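Local coordinates for protein post-proline cleaving enzyme (Rickettsia typhi, PDB 4HVT) that probably cleaves peptide bonds after proline residues in short peptides, as a serine-type oligopeptidase of the prolyl oligopeptidase family, at residues V114-D119 / R159-E164; K120-K123 / K128-Y131; G568-S573 / L593-Y598; H605-E610 / D649-P654. All coordinates share one frame; numbering follows the deposited sequence.

Contact 1: residues V114-D119 / R159-E164; sequences VLIDFD and REWDLE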
# COMPACT_ATOMS: atom_id res chain seq x y z
N VAL A 114 -6.01 26.89 -1.41
CA VAL A 114 -6.23 25.87 -0.36
C VAL A 114 -7.73 25.59 -0.33
O VAL A 114 -8.56 26.52 -0.34
CB VAL A 114 -5.77 26.33 1.04
CG1 VAL A 114 -6.19 25.33 2.12
CG2 VAL A 114 -4.26 26.52 1.11
N LEU A 115 -8.07 24.31 -0.34
CA LEU A 115 -9.48 23.90 -0.34
C LEU A 115 -9.92 23.42 1.05
O LEU A 115 -10.94 23.85 1.54
CB LEU A 115 -9.69 22.81 -1.36
CG LEU A 115 -9.33 23.14 -2.80
CD1 LEU A 115 -9.44 21.94 -3.71
CD2 LEU A 115 -10.16 24.34 -3.29
N ILE A 116 -9.13 22.52 1.64
CA ILE A 116 -9.36 22.06 2.99
C ILE A 116 -8.04 21.98 3.74
O ILE A 116 -7.10 21.34 3.28
CB ILE A 116 -10.05 20.67 3.10
CG1 ILE A 116 -11.40 20.68 2.37
CG2 ILE A 116 -10.27 20.39 4.57
CD1 ILE A 116 -12.04 19.32 2.18
N ASP A 117 -8.02 22.65 4.89
CA ASP A 117 -6.89 22.60 5.83
C ASP A 117 -7.25 21.62 6.96
O ASP A 117 -8.06 21.94 7.87
CB ASP A 117 -6.61 24.01 6.37
CG ASP A 117 -5.43 24.07 7.34
OD1 ASP A 117 -5.10 23.08 8.00
OD2 ASP A 117 -4.79 25.18 7.48
N PHE A 118 -6.58 20.46 6.95
CA PHE A 118 -6.90 19.40 7.92
C PHE A 118 -6.33 19.69 9.29
O PHE A 118 -6.81 19.16 10.28
CB PHE A 118 -6.48 17.99 7.41
CG PHE A 118 -7.37 17.50 6.34
CD1 PHE A 118 -7.20 17.92 5.02
CD2 PHE A 118 -8.46 16.71 6.64
CE1 PHE A 118 -8.10 17.53 4.03
CE2 PHE A 118 -9.36 16.32 5.63
CZ PHE A 118 -9.18 16.74 4.34
N ASP A 119 -5.32 20.55 9.36
CA ASP A 119 -4.81 21.00 10.67
C ASP A 119 -5.86 21.85 11.39
O ASP A 119 -6.08 21.68 12.58
CB ASP A 119 -3.52 21.74 10.48
CG ASP A 119 -2.46 20.86 9.89
OD1 ASP A 119 -1.78 20.15 10.65
OD2 ASP A 119 -2.31 20.87 8.65
N ARG A 159 -17.42 13.29 4.71
CA ARG A 159 -18.30 14.42 4.79
C ARG A 159 -18.43 15.03 3.41
O ARG A 159 -17.42 15.18 2.68
CB ARG A 159 -17.76 15.50 5.71
CG ARG A 159 -17.64 15.10 7.14
CD ARG A 159 -17.06 16.27 7.92
NE ARG A 159 -17.95 17.41 7.98
CZ ARG A 159 -17.66 18.55 8.61
NH1 ARG A 159 -16.47 18.72 9.18
NH2 ARG A 159 -18.53 19.53 8.63
N GLU A 160 -19.63 15.41 3.03
CA GLU A 160 -19.85 16.07 1.73
C GLU A 160 -19.41 17.53 1.74
O GLU A 160 -19.60 18.23 2.72
CB GLU A 160 -21.35 16.01 1.40
CG GLU A 160 -21.67 16.35 -0.05
CD GLU A 160 -23.14 16.40 -0.34
OE1 GLU A 160 -23.98 16.14 0.56
OE2 GLU A 160 -23.48 16.68 -1.50
N TRP A 161 -18.81 17.97 0.65
CA TRP A 161 -18.12 19.24 0.60
C TRP A 161 -18.38 19.90 -0.75
O TRP A 161 -18.55 19.22 -1.75
CB TRP A 161 -16.61 18.99 0.83
CG TRP A 161 -15.75 20.23 0.83
CD1 TRP A 161 -15.36 20.95 1.93
CD2 TRP A 161 -15.06 20.79 -0.28
NE1 TRP A 161 -14.52 21.97 1.55
CE2 TRP A 161 -14.30 21.89 0.20
CE3 TRP A 161 -15.01 20.49 -1.63
CZ2 TRP A 161 -13.51 22.69 -0.63
CZ3 TRP A 161 -14.24 21.30 -2.49
CH2 TRP A 161 -13.48 22.37 -1.97
N ASP A 162 -18.50 21.22 -0.76
CA ASP A 162 -18.85 21.95 -1.97
C ASP A 162 -17.76 22.96 -2.43
O ASP A 162 -17.35 23.84 -1.69
CB ASP A 162 -20.15 22.67 -1.80
CG ASP A 162 -20.67 23.25 -3.12
OD1 ASP A 162 -20.22 24.36 -3.47
OD2 ASP A 162 -21.51 22.60 -3.82
N LEU A 163 -17.35 22.82 -3.67
CA LEU A 163 -16.22 23.61 -4.25
C LEU A 163 -16.54 25.10 -4.44
O LEU A 163 -15.65 25.95 -4.25
CB LEU A 163 -15.78 23.00 -5.59
CG LEU A 163 -14.65 23.66 -6.38
CD1 LEU A 163 -13.40 23.65 -5.52
CD2 LEU A 163 -14.44 22.91 -7.68
N GLU A 164 -17.79 25.40 -4.79
CA GLU A 164 -18.21 26.80 -4.94
C GLU A 164 -18.17 27.51 -3.59
O GLU A 164 -17.64 28.61 -3.48
CB GLU A 164 -19.59 26.89 -5.58
CG GLU A 164 -20.09 28.30 -5.87
CD GLU A 164 -21.46 28.26 -6.54
OE1 GLU A 164 -21.55 27.84 -7.72
OE2 GLU A 164 -22.45 28.63 -5.87
O HOH W 1 -13.05 23.87 3.33
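The indole of Trp161 carries Ile116 CD1 over one face: the methyl stands 3.7 Å from the centroid of the five-membered ring and 13° off its normal, a CH-pi contact. In the plane of the ring, at its edge, a water accepts from Trp161 NE1 at 3.0 Å and donates to Leu115 O at 2.8 Å, joining the indole N-H to a backbone carbonyl. Leu115 meets the six-membered ring, its CB 3.9 Å from Trp161 CH2 and the two side chains crossing at about a right angle. Beyond the indole, Leu115 CD2 touches Leu163 CD1 at 4.0 Å. Trp161 holds CG opposite its own backbone N (chi1 -179°), which sends the indole across to strand 113-117. Leu115 and Ile116 can both point at it because they form a classic beta bulge opposite Trp97. Phe168 packs against Trp161 edge-to-face, and Ile116 and Trp161 both rest on Ile146. The contact thus joins two neighbouring antiparallel sheets of the N-terminal beta-propeller domain: strand 113-117, at the margin of one and paired with strand 96-101, lies against strand 155-162 of the next, which pairs with strand 143-150.

Contact 2: residues K120-K123 / K128-Y131; sequences KLSK and KVAY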
# COMPACT_ATOMS: atom_id res chain seq x y z
N LYS A 120 -6.51 22.75 10.65
CA LYS A 120 -7.60 23.55 11.20
C LYS A 120 -8.78 22.70 11.62
O LYS A 120 -9.38 22.92 12.69
CB LYS A 120 -8.09 24.56 10.18
CG LYS A 120 -7.34 25.87 10.18
CD LYS A 120 -7.91 26.82 9.14
CE LYS A 120 -6.97 28.00 8.95
NZ LYS A 120 -6.98 28.48 7.54
N LEU A 121 -9.13 21.72 10.79
CA LEU A 121 -10.21 20.81 11.11
C LEU A 121 -9.93 20.06 12.39
O LEU A 121 -10.83 19.85 13.21
CB LEU A 121 -10.40 19.79 9.97
CG LEU A 121 -11.37 20.12 8.86
CD1 LEU A 121 -11.49 18.86 8.00
CD2 LEU A 121 -12.73 20.59 9.40
N SER A 122 -8.69 19.61 12.54
CA SER A 122 -8.27 18.83 13.70
C SER A 122 -8.35 19.66 14.97
O SER A 122 -8.89 19.20 16.01
CB SER A 122 -6.86 18.30 13.52
OG SER A 122 -6.73 17.39 12.42
N LYS A 123 -7.85 20.89 14.88
CA LYS A 123 -7.91 21.86 16.00
C LYS A 123 -9.36 22.04 16.45
O LYS A 123 -9.64 21.96 17.65
CB LYS A 123 -7.30 23.19 15.58
N LYS A 128 -6.80 14.34 15.76
CA LYS A 128 -6.14 14.33 14.45
C LYS A 128 -7.21 13.84 13.46
O LYS A 128 -7.74 12.76 13.66
CB LYS A 128 -4.97 13.33 14.40
CG LYS A 128 -3.60 13.67 15.04
CD LYS A 128 -2.50 12.96 14.22
CE LYS A 128 -1.26 12.45 14.96
NZ LYS A 128 -0.84 13.25 16.14
N VAL A 129 -7.56 14.64 12.45
CA VAL A 129 -8.45 14.22 11.35
C VAL A 129 -7.57 14.09 10.11
O VAL A 129 -7.02 15.06 9.67
CB VAL A 129 -9.57 15.26 11.08
CG1 VAL A 129 -10.43 14.84 9.91
CG2 VAL A 129 -10.45 15.45 12.31
N ALA A 130 -7.40 12.87 9.63
CA ALA A 130 -6.56 12.54 8.49
C ALA A 130 -7.36 12.51 7.20
O ALA A 130 -8.45 11.96 7.15
CB ALA A 130 -5.90 11.19 8.72
N TYR A 131 -6.82 13.12 6.15
CA TYR A 131 -7.36 13.04 4.80
C TYR A 131 -7.14 11.68 4.21
O TYR A 131 -6.01 11.14 4.22
CB TYR A 131 -6.62 14.04 3.93
CG TYR A 131 -6.85 13.96 2.44
CD1 TYR A 131 -8.02 14.39 1.87
CD2 TYR A 131 -5.87 13.45 1.59
CE1 TYR A 131 -8.23 14.34 0.50
CE2 TYR A 131 -6.05 13.43 0.22
CZ TYR A 131 -7.22 13.87 -0.31
OH TYR A 131 -7.39 13.82 -1.67
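Ser122 and Val129 meet through a side-chain oxygen and a backbone N-H. Val129 N donates to Ser122 OG over 2.9 Å, and at 173° the bond is almost straight. The hydroxyl lies beside the serine's own backbone N and opposite its carbonyl carbon (chi1 -63°), a setting from which it reaches both the strand and the preceding turn of its helix: Ser122 OG is also hydrogen-bonded to Phe118 O. One oxygen is therefore gripped by two backbone groups, one from the helix and one from the strand. Val129 comes alongside the same atom with its side chain, Val129 CB lying 3.8 Å from Ser122 OG and Val129 CG2 at 4.2 Å. Its CB is directed at the helix, whereas that of Lys128 points away from it, as expected of successive residues entering an extended strand. Helix 118-125 and strand 129-136 form a tight helix-to-strand connection within the N-terminal beta-propeller domain, and the chain passes here from one antiparallel sheet to the next. The backbones come close at this point, Ser122 CA and Lys128 CA being 5.0 Å apart, and Ser122 OG approaches Lys128 CA to 3.7 Å. Val129 also packs on Met148 and Phe150 of strand 143-150. Lys128 NZ forms a salt bridge with Asp679 in the region of the peptidase family sequence, while the backbone of Lys128 pairs with Gly151.

Contact 3: residues G568-S573 / L593-Y598; sequences GGLLVS and LDMIRY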
# COMPACT_ATOMS: atom_id res chain seq x y z
N GLY A 568 6.32 -7.94 6.03
CA GLY A 568 7.78 -7.82 6.06
C GLY A 568 8.30 -7.86 7.48
O GLY A 568 9.46 -8.18 7.70
N GLY A 569 7.45 -7.53 8.45
CA GLY A 569 7.77 -7.69 9.85
C GLY A 569 7.89 -9.14 10.27
O GLY A 569 8.77 -9.46 11.04
N LEU A 570 7.03 -10.02 9.72
CA LEU A 570 7.24 -11.50 9.85
C LEU A 570 8.54 -11.98 9.23
O LEU A 570 9.32 -12.69 9.86
CB LEU A 570 6.03 -12.27 9.26
CG LEU A 570 6.10 -13.77 9.23
CD1 LEU A 570 6.29 -14.33 10.63
CD2 LEU A 570 4.92 -14.40 8.50
N LEU A 571 8.78 -11.53 8.00
CA LEU A 571 9.98 -11.86 7.27
C LEU A 571 11.22 -11.63 8.16
O LEU A 571 12.03 -12.51 8.31
CB LEU A 571 10.08 -11.04 6.01
CG LEU A 571 11.44 -11.10 5.29
CD1 LEU A 571 11.74 -12.51 4.81
CD2 LEU A 571 11.46 -10.11 4.15
N VAL A 572 11.34 -10.44 8.72
CA VAL A 572 12.58 -10.09 9.38
C VAL A 572 12.70 -10.68 10.80
O VAL A 572 13.78 -10.91 11.25
CB VAL A 572 12.90 -8.57 9.39
CG1 VAL A 572 13.06 -8.00 8.01
CG2 VAL A 572 11.94 -7.77 10.26
N SER A 573 11.58 -10.93 11.47
CA SER A 573 11.59 -11.65 12.71
C SER A 573 11.88 -13.14 12.52
O SER A 573 12.53 -13.73 13.39
CB SER A 573 10.33 -11.42 13.51
OG SER A 573 9.16 -11.83 12.83
N LEU A 593 3.29 -11.31 13.49
CA LEU A 593 4.35 -12.24 13.84
C LEU A 593 3.93 -13.41 14.71
O LEU A 593 4.57 -14.44 14.66
CB LEU A 593 5.55 -11.52 14.43
CG LEU A 593 5.78 -11.02 15.82
CD1 LEU A 593 5.87 -12.08 16.91
CD2 LEU A 593 7.09 -10.19 15.77
N ASP A 594 2.87 -13.23 15.49
CA ASP A 594 2.28 -14.37 16.24
C ASP A 594 1.43 -15.23 15.30
O ASP A 594 0.22 -15.04 15.19
CB ASP A 594 1.49 -13.91 17.45
CG ASP A 594 1.01 -15.08 18.32
OD1 ASP A 594 1.06 -16.25 17.86
OD2 ASP A 594 0.58 -14.82 19.47
N MET A 595 2.08 -16.13 14.59
CA MET A 595 1.42 -16.87 13.51
C MET A 595 0.54 -18.03 14.04
O MET A 595 -0.24 -18.60 13.27
CB MET A 595 2.46 -17.30 12.47
CG MET A 595 3.30 -16.11 11.94
SD MET A 595 2.32 -14.66 11.52
CE MET A 595 1.37 -15.22 10.12
N ILE A 596 0.63 -18.37 15.33
CA ILE A 596 -0.34 -19.30 15.91
C ILE A 596 -1.70 -18.62 16.18
O ILE A 596 -2.77 -19.22 15.93
CB ILE A 596 0.20 -19.99 17.18
CG1 ILE A 596 1.55 -20.66 16.88
CG2 ILE A 596 -0.79 -21.03 17.66
CD1 ILE A 596 1.99 -21.66 17.96
N ARG A 597 -1.66 -17.38 16.68
CA ARG A 597 -2.84 -16.68 17.19
C ARG A 597 -3.30 -15.53 16.30
O ARG A 597 -4.22 -14.82 16.68
CB ARG A 597 -2.54 -16.11 18.60
CG ARG A 597 -2.19 -17.22 19.60
CD ARG A 597 -2.25 -16.76 21.06
NE ARG A 597 -3.49 -16.15 21.45
CZ ARG A 597 -3.66 -15.29 22.46
NH1 ARG A 597 -2.67 -14.95 23.25
NH2 ARG A 597 -4.86 -14.79 22.69
N TYR A 598 -2.71 -15.40 15.12
CA TYR A 598 -2.98 -14.20 14.28
C TYR A 598 -4.45 -13.99 13.97
O TYR A 598 -4.89 -12.85 13.84
CB TYR A 598 -2.13 -14.12 12.98
CG TYR A 598 -2.55 -15.04 11.88
CD1 TYR A 598 -3.49 -14.64 10.94
CD2 TYR A 598 -1.98 -16.29 11.77
CE1 TYR A 598 -3.87 -15.48 9.94
CE2 TYR A 598 -2.34 -17.14 10.76
CZ TYR A 598 -3.29 -16.72 9.81
OH TYR A 598 -3.69 -17.52 8.78
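The side-chain ends of Leu570 and Met595 converge, the closest pair being Leu570 CD1 and Met595 CG at 3.7 Å. The second methyl is used as well: Leu570 CD2 is 4.0 Å from both Met595 SD and Met595 CE, so the thioether end lies along the leucine fork. Bends at both chi2 (-45°) and chi3 (-67°) give the methionine this bent shape. One helical turn on, Ser573 OG stands 4.0 Å from Leu593 CD2. The hydroxyl also lies near the helix carbonyls, 3.0 Å from Gly569 O and 3.1 Å from Leu570 O, polar surroundings on its own helix while Leu593 approaches from across. The loop is shaped by Asp594, whose CB points away from the helix. Its OD1 accepts from Arg597 N at 3.2 Å, the donor arriving from above the carboxylate plane, an Asx motif; its OD2 takes the indole N-H of Trp655. Tyr611 packs on both Leu570 and Met595, while Ile623 and Tyr626 of helix 617-626 also touch the methionine. Phe660 of helix 655-664 lies against Ser573 and Leu593. Helix 567-578, which starts within what is probably the nucleophile elbow, is thereby packed against the loop between strand 585-589 and helix 608-611.

Contact 4: residues H605-E610 / D649-P654; sequences HSWVTE and DQRVHP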
# COMPACT_ATOMS: atom_id res chain seq x y z
N HIS A 605 -8.36 -12.89 10.37
CA HIS A 605 -9.11 -13.83 9.57
C HIS A 605 -8.91 -13.59 8.07
O HIS A 605 -9.04 -14.52 7.26
CB HIS A 605 -10.59 -13.74 9.95
CG HIS A 605 -10.91 -14.54 11.14
ND1 HIS A 605 -10.65 -14.14 12.43
CD2 HIS A 605 -11.44 -15.78 11.24
CE1 HIS A 605 -11.03 -15.09 13.28
NE2 HIS A 605 -11.49 -16.10 12.58
N SER A 606 -8.56 -12.38 7.68
CA SER A 606 -8.45 -12.12 6.23
C SER A 606 -7.29 -12.84 5.53
O SER A 606 -7.30 -13.01 4.34
CB SER A 606 -8.54 -10.65 5.98
OG SER A 606 -7.45 -10.04 6.41
N TRP A 607 -6.30 -13.30 6.28
CA TRP A 607 -5.09 -13.85 5.71
C TRP A 607 -4.87 -15.35 5.88
O TRP A 607 -3.77 -15.83 5.65
CB TRP A 607 -3.88 -13.10 6.26
CG TRP A 607 -4.05 -11.59 6.17
CD1 TRP A 607 -4.34 -10.86 5.03
CD2 TRP A 607 -3.96 -10.64 7.26
NE1 TRP A 607 -4.41 -9.54 5.35
CE2 TRP A 607 -4.24 -9.38 6.70
CE3 TRP A 607 -3.70 -10.75 8.65
CZ2 TRP A 607 -4.25 -8.22 7.45
CZ3 TRP A 607 -3.74 -9.59 9.43
CH2 TRP A 607 -4.00 -8.30 8.79
N VAL A 608 -5.93 -16.08 6.19
CA VAL A 608 -5.80 -17.50 6.32
C VAL A 608 -5.27 -18.15 5.03
O VAL A 608 -4.55 -19.13 5.07
CB VAL A 608 -7.15 -18.12 6.75
CG1 VAL A 608 -7.03 -19.62 6.67
CG2 VAL A 608 -7.48 -17.67 8.17
N THR A 609 -5.65 -17.63 3.86
CA THR A 609 -5.17 -18.20 2.60
C THR A 609 -3.75 -17.79 2.29
O THR A 609 -3.14 -18.40 1.39
CB THR A 609 -6.12 -17.83 1.42
OG1 THR A 609 -6.24 -16.40 1.35
CG2 THR A 609 -7.46 -18.48 1.59
N GLU A 610 -3.21 -16.79 2.98
CA GLU A 610 -1.82 -16.40 2.82
C GLU A 610 -0.89 -17.25 3.71
O GLU A 610 0.18 -17.59 3.28
CB GLU A 610 -1.58 -14.91 3.08
CG GLU A 610 -0.18 -14.45 2.76
CD GLU A 610 0.19 -14.41 1.29
OE1 GLU A 610 -0.73 -14.69 0.47
OE2 GLU A 610 1.40 -14.09 0.97
N ASP A 649 -3.44 0.51 15.45
CA ASP A 649 -3.23 -0.41 14.32
C ASP A 649 -4.37 -1.43 14.37
O ASP A 649 -4.34 -2.38 15.14
CB ASP A 649 -1.85 -1.07 14.39
CG ASP A 649 -1.53 -1.94 13.14
OD1 ASP A 649 -2.44 -2.59 12.53
OD2 ASP A 649 -0.31 -1.98 12.81
N GLN A 650 -5.37 -1.18 13.56
CA GLN A 650 -6.49 -2.08 13.40
C GLN A 650 -6.29 -3.17 12.33
O GLN A 650 -7.20 -4.01 12.13
CB GLN A 650 -7.74 -1.26 13.04
CG GLN A 650 -8.01 -0.20 14.11
CD GLN A 650 -9.25 0.62 13.81
OE1 GLN A 650 -9.44 1.03 12.69
NE2 GLN A 650 -10.13 0.81 14.84
N ARG A 651 -5.18 -3.14 11.62
CA ARG A 651 -4.90 -4.13 10.58
C ARG A 651 -4.41 -5.40 11.29
O ARG A 651 -5.08 -6.41 11.29
CB ARG A 651 -3.86 -3.59 9.59
CG ARG A 651 -3.74 -4.34 8.27
CD ARG A 651 -4.94 -4.10 7.33
NE ARG A 651 -5.08 -2.67 7.23
CZ ARG A 651 -4.29 -1.88 6.53
NH1 ARG A 651 -3.36 -2.40 5.71
NH2 ARG A 651 -4.36 -0.55 6.69
N VAL A 652 -3.23 -5.35 11.92
CA VAL A 652 -2.65 -6.52 12.53
C VAL A 652 -2.84 -6.56 14.06
O VAL A 652 -2.81 -7.65 14.62
CB VAL A 652 -1.14 -6.69 12.21
CG1 VAL A 652 -0.90 -6.87 10.73
CG2 VAL A 652 -0.36 -5.49 12.68
N HIS A 653 -3.02 -5.40 14.70
CA HIS A 653 -3.14 -5.25 16.15
C HIS A 653 -1.74 -5.10 16.78
O HIS A 653 -0.82 -5.77 16.40
CB HIS A 653 -3.91 -6.41 16.78
CG HIS A 653 -4.37 -6.16 18.20
ND1 HIS A 653 -3.53 -6.16 19.29
CD2 HIS A 653 -5.61 -5.98 18.69
CE1 HIS A 653 -4.23 -5.93 20.39
NE2 HIS A 653 -5.51 -5.85 20.05
N PRO A 654 -1.60 -4.21 17.75
CA PRO A 654 -0.25 -4.12 18.39
C PRO A 654 0.26 -5.31 19.20
O PRO A 654 1.43 -5.31 19.58
CB PRO A 654 -0.40 -2.93 19.35
CG PRO A 654 -1.86 -2.81 19.65
CD PRO A 654 -2.54 -3.26 18.36
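Trp607 meets Arg651 and Val652 with the far end of its indole. Segment 605-610 starts in a 3-10 turn, where His605 and Ser606 touch Ser212 of the propeller side. Ser606 OG is bonded to Ala603 O and lies over one face of the indole, toward its rim, 3.2 Å above the plane. Trp607 follows, with CG beside its backbone N (chi1 -49°), and its six-membered ring reaches the loop 649-654. Trp607 CH2 comes 3.3 Å from Arg651 O, which stands at the ring edge near its plane, so that an aromatic C-H faces a carbonyl oxygen. The arginine chain crosses the indole at about a right angle: Arg651 CG is 4.0 Å from Trp607 CZ2, and the guanidinium plane is turned 59° from the ring. Bends in that chain carry Arg651 NE to a salt bridge with Asp154. Val652 adds a methyl, its CG1 3.9 Å from Trp607 CH2. Past the tryptophan, Trp607 O accepts from Glu610 N as helix 608-611 begins, and Glu610 forms a salt bridge with Arg535. The opposing loop is folded by Asp649 OD1, which accepts from Val652 N at 2.9 Å on the syn side, tilted 34° out of the carboxylate plane, and, weakly, from Arg651 N, an Asx motif. Asp649 OD2 is hydrogen-bonded to His682 ND1, the geometry expected of the Asp and His of a Ser-His-Asp catalytic triad in an alpha/beta-hydrolase, with Ser566 the likely nucleophile.

How the contacts relate
From the N terminus, contact 1 comes first, closing a loop from strand 113-117 to strand 155-162. Contact 2 is nested inside that loop, and the two share helix 118-125; they touch where Phe118 packs on Tyr131 and Ile116 on Leu121. Contact 1 joins two sheets of the N-terminal propeller domain; contact 2 sets the linking helix against the first strand of the second. The catalytic domain follows much later: contact 3 closes the span from helix 567-578 through strand 585-589 to the loop beyond, and contact 4 follows in series, across the region that contains helix 617-626. Tyr598 of contact 3 lies against Trp607 and Val608 of contact 4. Contacts 2 and 4, in different domains, approach to about 11 Å between nearest atoms.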